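PDB 2D5M: flavoredoxin from Desulfovibrio vulgaris str. 'Miyazaki F', which binds flavin mononucleotide and probably carries electrons as a dimeric flavoprotein of the flavin reductase-like family. Local coordinates for residues A7-Y12 and A165-E170; G20-D25 and D107-G112; G97-P102 and V111-M116. All blocks are in the same frame, centred on the assembly; numbering follows the deposited sequence.

Contact 1. Residues A7-Y12 and A165-E170; sequences ARTLAY and APVSRE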
loop_
_atom_site.group_PDB
_atom_site.type_symbol
_atom_site.label_atom_id
_atom_site.label_comp_id
_atom_site.label_asym_id
_atom_site.label_seq_id
_atom_site.Cartn_x
_atom_site.Cartn_y
_atom_site.Cartn_z
ATOM N N ALA A 7 19.055 3.952 -2.160
ATOM C CA ALA A 7 18.210 2.798 -2.341
ATOM C C ALA A 7 17.582 2.461 -1.004
ATOM O O ALA A 7 18.151 1.719 -0.191
ATOM C CB ALA A 7 19.034 1.675 -2.906
ATOM N N ARG A 8 16.419 3.002 -0.683
ATOM C CA ARG A 8 15.737 2.829 0.552
ATOM C C ARG A 8 14.316 2.387 0.327
ATOM O O ARG A 8 13.721 2.692 -0.684
ATOM C CB ARG A 8 15.688 4.137 1.331
ATOM C CG ARG A 8 16.985 4.850 1.578
ATOM C CD ARG A 8 16.642 6.127 2.403
ATOM N NE ARG A 8 17.947 6.746 2.762
ATOM C CZ ARG A 8 18.567 6.631 3.917
ATOM N NH1 ARG A 8 18.090 5.958 4.945
ATOM N NH2 ARG A 8 19.741 7.212 4.155
ATOM N N THR A 9 13.741 1.678 1.311
ATOM C CA THR A 9 12.344 1.289 1.297
ATOM C C THR A 9 11.473 2.484 1.684
ATOM O O THR A 9 10.972 2.560 2.833
ATOM C CB THR A 9 12.052 0.087 2.221
ATOM O OG1 THR A 9 12.525 0.410 3.547
ATOM C CG2 THR A 9 12.745 -1.140 1.732
ATOM N N LEU A 10 11.334 3.402 0.758
ATOM C CA LEU A 10 10.714 4.690 1.012
ATOM C C LEU A 10 9.669 4.962 -0.046
ATOM O O LEU A 10 9.981 5.172 -1.206
ATOM C CB LEU A 10 11.756 5.748 1.039
ATOM C CG LEU A 10 11.459 7.126 1.509
ATOM C CD1 LEU A 10 10.658 7.192 2.786
ATOM C CD2 LEU A 10 12.812 7.902 1.693
ATOM N N ALA A 11 8.417 4.960 0.368
ATOM C CA ALA A 11 7.269 5.258 -0.449
ATOM C C ALA A 11 6.120 5.640 0.470
ATOM O O ALA A 11 6.144 5.254 1.647
ATOM C CB ALA A 11 6.875 4.097 -1.334
ATOM N N TYR A 12 5.137 6.378 -0.050
ATOM C CA TYR A 12 3.993 6.777 0.752
ATOM C C TYR A 12 2.733 6.675 -0.109
ATOM O O TYR A 12 2.824 6.954 -1.324
ATOM C CB TYR A 12 4.035 8.223 1.172
ATOM C CG TYR A 12 5.284 8.688 1.848
ATOM C CD1 TYR A 12 5.725 8.104 3.056
ATOM C CD2 TYR A 12 6.046 9.687 1.317
ATOM C CE1 TYR A 12 6.868 8.523 3.669
ATOM C CE2 TYR A 12 7.182 10.139 1.964
ATOM C CZ TYR A 12 7.598 9.573 3.123
ATOM O OH TYR A 12 8.752 10.017 3.738
ATOM N N ALA A 165 4.760 5.689 7.705
ATOM C CA ALA A 165 5.839 6.367 6.983
ATOM C C ALA A 165 7.126 5.585 7.241
ATOM O O ALA A 165 7.684 5.692 8.358
ATOM C CB ALA A 165 5.958 7.806 7.453
ATOM N N PRO A 166 7.608 4.799 6.277
ATOM C CA PRO A 166 8.796 4.004 6.525
ATOM C C PRO A 166 10.066 4.841 6.610
ATOM O O PRO A 166 10.113 5.975 6.115
ATOM C CB PRO A 166 8.821 3.082 5.290
ATOM C CG PRO A 166 8.194 3.883 4.205
ATOM C CD PRO A 166 7.077 4.599 4.919
ATOM N N VAL A 167 11.077 4.281 7.249
ATOM C CA VAL A 167 12.445 4.833 7.394
ATOM C C VAL A 167 12.450 5.914 8.477
ATOM O O VAL A 167 13.175 5.800 9.446
ATOM C CB VAL A 167 13.090 5.319 6.092
ATOM C CG1 VAL A 167 14.529 5.727 6.338
ATOM C CG2 VAL A 167 13.015 4.242 5.017
ATOM N N SER A 168 11.611 6.937 8.292
ATOM C CA SER A 168 11.410 7.860 9.391
ATOM C C SER A 168 10.620 7.189 10.534
ATOM O O SER A 168 10.703 7.631 11.665
ATOM C CB SER A 168 10.670 9.113 8.948
ATOM O OG SER A 168 9.430 8.791 8.415
ATOM N N ARG A 169 9.887 6.143 10.248
ATOM C CA ARG A 169 9.261 5.296 11.252
ATOM C C ARG A 169 8.273 6.087 12.107
ATOM O O ARG A 169 8.389 6.222 13.297
ATOM C CB ARG A 169 10.327 4.577 12.126
ATOM C CG ARG A 169 11.094 3.540 11.307
ATOM C CD ARG A 169 12.324 2.988 12.002
ATOM N NE ARG A 169 12.973 1.966 11.233
ATOM C CZ ARG A 169 14.115 1.351 11.434
ATOM N NH1 ARG A 169 14.913 1.627 12.501
ATOM N NH2 ARG A 169 14.562 0.419 10.601
ATOM N N GLU A 170 7.201 6.545 11.437
ATOM C CA GLU A 170 6.147 7.341 12.010
ATOM C C GLU A 170 4.802 6.879 11.509
ATOM O O GLU A 170 4.665 6.289 10.457
ATOM C CB GLU A 170 6.316 8.849 11.683
ATOM C CG GLU A 170 7.613 9.390 12.302
ATOM C CD GLU A 170 7.816 10.882 12.313
ATOM O OE1 GLU A 170 7.319 11.531 11.378
ATOM O OE2 GLU A 170 8.512 11.415 13.238
#
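Pro166 and Val167, in the tight connection between strands 162-165 and 170-180 of the curled antiparallel sheet, consistent with the split barrel of FMN-binding flavin reductase-like proteins, pack against Thr9 to Tyr12 of the loop leading into strand 14-22. The connection closes with a G1 beta bulge, Arg169 and Glu170 both facing Ala165, while Thr9 is the centre of an inverse gamma turn.

The proline ring lies against two carbonyl oxygens of the loop. Thr9 O stands 3.3 Å from Pro166 CB, and Ala11 O is 3.5 Å from Pro166 CD. Val167 extends the same surface: its CG2 lies 3.4 Å from Thr9 O, whereas its CG1, anti to the backbone N (chi1 -174°), meets Arg8 NH1 at 3.8 Å. The arginine and valine side chains cross at about a right angle; Arg8 NE is hydrogen-bonded to Leu5 O.

Leu10 reaches in with CD1 alone, 3.6 Å from Pro166 O and more distantly beside the CG of that ring. At the other end, the Tyr12 ring approaches through CE1, which is 4.0 Å from Ala165 CB and 4.1 Å from Pro166 CD.

Trp35 of strand 28-41 touches both Thr9 and Pro166. The second subunit packs its Met116 on Leu10 and its Pro154 on Tyr12, placing the contact at the dimer interface. A MES molecule, probably from crystallisation, is hydrogen-bonded by Val167 N and salt-bridged by Arg169.

The segments meet by van der Waals contact alone. Thr9 O and Ala11 O are buried against proline and valine carbons with no hydrogen-bond partner in the model, which suggests that the close packing leaves these two carbonyls without a conventional hydrogen bond.

Contact 2. Residues G20-D25 and D107-G112; sequences GTYDRD and DAPYVG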
loop_
_atom_site.group_PDB
_atom_site.type_symbol
_atom_site.label_atom_id
_atom_site.label_comp_id
_atom_site.label_asym_id
_atom_site.label_seq_id
_atom_site.Cartn_x
_atom_site.Cartn_y
_atom_site.Cartn_z
ATOM N N GLY A 20 -3.980 -11.299 11.407
ATOM C CA GLY A 20 -4.497 -12.140 12.500
ATOM C C GLY A 20 -4.492 -13.592 12.106
ATOM O O GLY A 20 -4.878 -13.961 10.985
ATOM N N THR A 21 -4.098 -14.468 13.027
ATOM C CA THR A 21 -4.005 -15.898 12.817
ATOM C C THR A 21 -4.279 -16.675 14.115
ATOM O O THR A 21 -4.280 -16.104 15.204
ATOM C CB THR A 21 -2.594 -16.299 12.351
ATOM O OG1 THR A 21 -1.624 -15.879 13.317
ATOM C CG2 THR A 21 -2.243 -15.784 10.953
ATOM N N TYR A 22 -4.529 -17.967 13.959
ATOM C CA TYR A 22 -4.489 -18.921 15.064
ATOM C C TYR A 22 -3.277 -19.837 14.918
ATOM O O TYR A 22 -3.006 -20.331 13.816
ATOM C CB TYR A 22 -5.746 -19.805 15.066
ATOM C CG TYR A 22 -7.021 -19.136 15.442
ATOM C CD1 TYR A 22 -7.215 -18.520 16.641
ATOM C CD2 TYR A 22 -8.102 -19.127 14.512
ATOM C CE1 TYR A 22 -8.420 -17.894 16.973
ATOM C CE2 TYR A 22 -9.291 -18.509 14.843
ATOM C CZ TYR A 22 -9.464 -17.909 16.079
ATOM O OH TYR A 22 -10.646 -17.299 16.353
ATOM N N ASP A 23 -2.557 -20.092 16.013
ATOM C CA ASP A 23 -1.504 -21.098 15.989
ATOM C C ASP A 23 -2.101 -22.482 16.130
ATOM O O ASP A 23 -3.316 -22.686 16.141
ATOM C CB ASP A 23 -0.397 -20.790 16.991
ATOM C CG ASP A 23 -0.673 -21.219 18.436
ATOM O OD1 ASP A 23 -1.795 -21.664 18.765
ATOM O OD2 ASP A 23 0.273 -21.064 19.229
ATOM N N ARG A 24 -1.225 -23.469 16.216
ATOM C CA ARG A 24 -1.668 -24.876 16.230
ATOM C C ARG A 24 -2.498 -25.238 17.454
ATOM O O ARG A 24 -3.268 -26.212 17.352
ATOM C CB ARG A 24 -0.469 -25.792 16.095
ATOM C CG ARG A 24 0.456 -25.740 17.315
ATOM C CD ARG A 24 1.833 -26.356 16.895
ATOM N NE ARG A 24 2.805 -26.268 17.963
ATOM C CZ ARG A 24 3.442 -25.153 18.257
ATOM N NH1 ARG A 24 3.285 -24.003 17.597
ATOM N NH2 ARG A 24 4.322 -25.171 19.268
ATOM N N ASP A 25 -2.372 -24.473 18.507
ATOM C CA ASP A 25 -3.132 -24.656 19.749
ATOM C C ASP A 25 -4.283 -23.656 19.841
ATOM O O ASP A 25 -4.836 -23.523 20.915
ATOM C CB ASP A 25 -2.187 -24.507 20.940
ATOM C CG ASP A 25 -1.152 -25.620 20.957
ATOM O OD1 ASP A 25 -1.671 -26.751 20.890
ATOM O OD2 ASP A 25 0.071 -25.339 21.023
ATOM N N ASP A 107 -10.545 -19.479 8.887
ATOM C CA ASP A 107 -10.004 -20.004 10.157
ATOM C C ASP A 107 -8.927 -19.106 10.755
ATOM O O ASP A 107 -7.725 -19.457 10.787
ATOM C CB ASP A 107 -9.458 -21.394 9.909
ATOM C CG ASP A 107 -9.075 -22.103 11.188
ATOM O OD1 ASP A 107 -9.554 -21.697 12.279
ATOM O OD2 ASP A 107 -8.309 -23.092 11.067
ATOM N N ALA A 108 -9.323 -17.917 11.217
ATOM C CA ALA A 108 -8.433 -16.887 11.770
ATOM C C ALA A 108 -9.257 -15.892 12.552
ATOM O O ALA A 108 -10.409 -15.623 12.183
ATOM C CB ALA A 108 -7.651 -16.178 10.682
ATOM N N PRO A 109 -8.680 -15.285 13.579
ATOM C CA PRO A 109 -9.357 -14.231 14.327
ATOM C C PRO A 109 -9.084 -12.843 13.721
ATOM O O PRO A 109 -8.001 -12.667 13.134
ATOM C CB PRO A 109 -8.714 -14.294 15.697
ATOM C CG PRO A 109 -7.270 -14.643 15.358
ATOM C CD PRO A 109 -7.357 -15.535 14.128
ATOM N N TYR A 110 -9.991 -11.908 13.945
ATOM C CA TYR A 110 -9.720 -10.493 13.675
ATOM C C TYR A 110 -9.875 -9.714 14.978
ATOM O O TYR A 110 -10.313 -10.237 16.002
ATOM C CB TYR A 110 -10.562 -9.935 12.572
ATOM C CG TYR A 110 -12.055 -9.920 12.775
ATOM C CD1 TYR A 110 -12.690 -8.867 13.372
ATOM C CD2 TYR A 110 -12.856 -10.968 12.357
ATOM C CE1 TYR A 110 -14.075 -8.836 13.557
ATOM C CE2 TYR A 110 -14.222 -10.932 12.510
ATOM C CZ TYR A 110 -14.817 -9.882 13.125
ATOM O OH TYR A 110 -16.199 -9.840 13.272
ATOM N N VAL A 111 -9.507 -8.429 14.938
ATOM C CA VAL A 111 -9.527 -7.594 16.129
ATOM C C VAL A 111 -10.894 -6.922 16.257
ATOM O O VAL A 111 -11.222 -6.040 15.440
ATOM C CB VAL A 111 -8.414 -6.538 16.137
ATOM C CG1 VAL A 111 -8.454 -5.807 17.460
ATOM C CG2 VAL A 111 -7.053 -7.175 15.901
ATOM N N GLY A 112 -11.668 -7.288 17.224
ATOM C CA GLY A 112 -13.050 -6.803 17.293
ATOM C C GLY A 112 -13.166 -5.314 17.470
ATOM O O GLY A 112 -14.115 -4.699 16.988
HETATM O O HOH W 1 -5.081 -18.546 11.088
#
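Tyr22 and Pro109 meet with the aromatic ring against the pyrrolidine. From Tyr22 CB the side chain leaves with CG anti to the carbonyl carbon (chi1 -70°), and CG lies 3.8 Å from Pro109 CD. That same CD stands 3.5 Å from the ring centroid, only 6° off the normal, a CH-pi contact over the middle of the face. Along one side of the ring, Tyr22 CD2 lies 3.7 Å from Asp107 OD1 and also touches the CA of Ala108; CE2 then reaches Ala108 C at 3.5 Å. On the other side CD1 meets Pro109 CD and CE1 its CG and CB, while CZ meets Pro109 N and CB. At the tip, Tyr22 OH is 3.6 Å from Pro109 CB, and it also packs on Pro102.

The two strands are 20-22, the end of a strand of the large antiparallel sheet, and 109-111, from the small two-stranded sheet. Their axes approach to 5.7 Å at 144°, but their contact is one of packing with a bridging water rather than direct backbone pairing. The water accepts from Tyr22 N and donates to Asp107 O at 2.8 Å.

Beyond the ring, Pro109 CD also presses on Thr21 C, while Ala108 CB rests beside Gly20 O. Gly20 CA makes a CA-H...O contact with Pro109 O, an oxygen also hydrogen-bonded by Thr67 OG1 of strand 65-70.

Arg63 of helix 55-63 salt-bridges Asp107 OD2 and donates to Asp23 O, joining both segments to the helix. Past the strand end, Asp23 OD1 accepts from Asp25 N in an Asx turn, with the donor above the carboxylate plane.

Contact 3. Residues G97-P102 and V111-M116; sequences GLTPVP and VGEFPM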
loop_
_atom_site.group_PDB
_atom_site.type_symbol
_atom_site.label_atom_id
_atom_site.label_comp_id
_atom_site.label_asym_id
_atom_site.label_seq_id
_atom_site.Cartn_x
_atom_site.Cartn_y
_atom_site.Cartn_z
ATOM N N GLY A 97 -5.506 -6.143 25.827
ATOM C CA GLY A 97 -6.919 -6.003 26.170
ATOM C C GLY A 97 -7.818 -5.879 24.956
ATOM O O GLY A 97 -8.784 -5.110 24.971
ATOM N N LEU A 98 -7.519 -6.590 23.887
ATOM C CA LEU A 98 -8.304 -6.622 22.675
ATOM C C LEU A 98 -8.984 -7.962 22.488
ATOM O O LEU A 98 -8.611 -8.962 23.150
ATOM C CB LEU A 98 -7.358 -6.334 21.465
ATOM C CG LEU A 98 -6.709 -4.974 21.467
ATOM C CD1 LEU A 98 -5.736 -4.855 20.302
ATOM C CD2 LEU A 98 -7.702 -3.866 21.356
ATOM N N THR A 99 -9.947 -8.001 21.607
ATOM C CA THR A 99 -10.850 -9.166 21.465
ATOM C C THR A 99 -10.549 -9.914 20.183
ATOM O O THR A 99 -10.708 -9.346 19.077
ATOM C CB THR A 99 -12.293 -8.696 21.420
ATOM O OG1 THR A 99 -12.599 -7.931 22.603
ATOM C CG2 THR A 99 -13.272 -9.860 21.392
ATOM N N PRO A 100 -10.166 -11.189 20.272
ATOM C CA PRO A 100 -9.932 -11.996 19.070
ATOM C C PRO A 100 -11.249 -12.614 18.609
ATOM O O PRO A 100 -11.749 -13.582 19.228
ATOM C CB PRO A 100 -8.932 -13.048 19.569
ATOM C CG PRO A 100 -9.296 -13.237 21.027
ATOM C CD PRO A 100 -9.840 -11.924 21.520
ATOM N N VAL A 101 -11.855 -12.020 17.608
ATOM C CA VAL A 101 -13.144 -12.449 17.128
ATOM C C VAL A 101 -12.953 -13.492 16.044
ATOM O O VAL A 101 -12.261 -13.206 15.044
ATOM C CB VAL A 101 -13.971 -11.262 16.557
ATOM C CG1 VAL A 101 -15.271 -11.745 16.024
ATOM C CG2 VAL A 101 -14.151 -10.187 17.621
ATOM N N PRO A 102 -13.518 -14.683 16.149
ATOM C CA PRO A 102 -13.333 -15.662 15.068
ATOM C C PRO A 102 -13.917 -15.171 13.753
ATOM O O PRO A 102 -15.036 -14.646 13.702
ATOM C CB PRO A 102 -14.063 -16.910 15.556
ATOM C CG PRO A 102 -14.328 -16.670 16.972
ATOM C CD PRO A 102 -14.329 -15.229 17.251
ATOM N N VAL A 111 -9.507 -8.429 14.938
ATOM C CA VAL A 111 -9.527 -7.594 16.129
ATOM C C VAL A 111 -10.894 -6.922 16.257
ATOM O O VAL A 111 -11.222 -6.040 15.440
ATOM C CB VAL A 111 -8.414 -6.538 16.137
ATOM C CG1 VAL A 111 -8.454 -5.807 17.460
ATOM C CG2 VAL A 111 -7.053 -7.175 15.901
ATOM N N GLY A 112 -11.668 -7.288 17.224
ATOM C CA GLY A 112 -13.050 -6.803 17.293
ATOM C C GLY A 112 -13.166 -5.314 17.470
ATOM O O GLY A 112 -14.115 -4.699 16.988
ATOM N N GLU A 113 -12.222 -4.701 18.170
ATOM C CA GLU A 113 -12.293 -3.295 18.470
ATOM C C GLU A 113 -12.012 -2.416 17.270
ATOM O O GLU A 113 -12.304 -1.215 17.325
ATOM C CB GLU A 113 -11.280 -2.939 19.579
ATOM C CG GLU A 113 -11.597 -3.465 20.954
ATOM C CD GLU A 113 -11.439 -4.918 21.175
ATOM O OE1 GLU A 113 -10.763 -5.613 20.390
ATOM O OE2 GLU A 113 -11.962 -5.398 22.213
ATOM N N PHE A 114 -11.362 -2.965 16.235
ATOM C CA PHE A 114 -10.975 -2.142 15.089
ATOM C C PHE A 114 -12.175 -1.918 14.173
ATOM O O PHE A 114 -13.096 -2.708 14.140
ATOM C CB PHE A 114 -9.830 -2.769 14.332
ATOM C CG PHE A 114 -8.488 -2.763 15.047
ATOM C CD1 PHE A 114 -8.299 -2.355 16.369
ATOM C CD2 PHE A 114 -7.361 -3.169 14.342
ATOM C CE1 PHE A 114 -7.057 -2.428 16.977
ATOM C CE2 PHE A 114 -6.138 -3.232 14.952
ATOM C CZ PHE A 114 -5.972 -2.885 16.260
ATOM N N PRO A 115 -12.144 -0.829 13.417
ATOM C CA PRO A 115 -13.313 -0.460 12.637
ATOM C C PRO A 115 -13.549 -1.311 11.411
ATOM O O PRO A 115 -14.663 -1.343 10.833
ATOM C CB PRO A 115 -12.999 0.980 12.241
ATOM C CG PRO A 115 -11.480 1.072 12.219
ATOM C CD PRO A 115 -11.146 0.247 13.420
ATOM N N MET A 116 -12.526 -1.969 10.934
ATOM C CA MET A 116 -12.576 -2.691 9.660
ATOM C C MET A 116 -11.716 -3.961 9.768
ATOM O O MET A 116 -10.598 -3.928 10.263
ATOM C CB MET A 116 -12.059 -1.812 8.553
ATOM C CG MET A 116 -12.011 -2.394 7.176
ATOM S SD MET A 116 -11.744 -0.967 6.081
ATOM C CE MET A 116 -11.760 -1.846 4.571
#
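Glu113 grips Thr99 with both oxygens of its carboxylate. OE1 accepts from Thr99 N at 2.8 Å with an N-H...O angle of 159°, and OE2 accepts from Thr99 OG1 at 2.6 Å. Both donors arrive on the syn side, 16° and 19° out of the carboxylate plane, so the group is held in a two-point, nearly coplanar grasp. The hydroxyl is in position because OG1 lies anti to the threonine carbonyl carbon, beside the backbone N. A bend at Glu113 chi2 turns CD toward the neighbouring segment.

One residue back, Gly112 N donates to Thr99 O at 2.9 Å. This bond flanks the antiparallel, non-hydrogen-bonded pair of Pro100 and Val111. Val101 CG2 rests 3.6 Å from Gly112 CA.

On the more buried side, Leu98 spreads its branches: CD1 meets Val111 CG1 at 4.0 Å, while CD2 lies 3.7 Å from Glu113 OE1. Val111 CG1 in turn sits 3.6 Å above the Phe114 ring plane, offset toward the rim.

A type I turn from Val111 to Phe114, closed by Phe114 N to Val111 O, sets Gly112 and Glu113 at its corners. In the other segment Gly97, just past helix 92-96, has positive phi and leads by way of Leu98 and Thr99 into strand 100-102. Phe93 of that helix touches Leu98, Pro100 and Val111, and Tyr75 meets the Phe114 ring. Lys2 of the second subunit donates to Phe114 O.

With both oxygens accepting, from Thr99 N and from Thr99 OG1, the Glu113 carboxylate is probably ionised, and the two bonds would fix Thr99 in backbone and side chain.

Contacts 2 and 3 form one continuous region, their centres about 11 Å apart, sharing Val111 and Gly112 and joined by the backbone bond between Tyr110 and Val101 of the small two-stranded sheet. Contact 1 lies on the opposite side of the chain's centre, about 28 to 29 Å away between centres. Its mostly buried apolar surface and that of contact 2 lack direct hydrogen bonds between their segments, although a water spans contact 2. Contact 3, only partly buried, relies on a carboxylate and a sheet bond at its more exposed side. All three reach the second subunit, with contact 1 engaging it far more extensively.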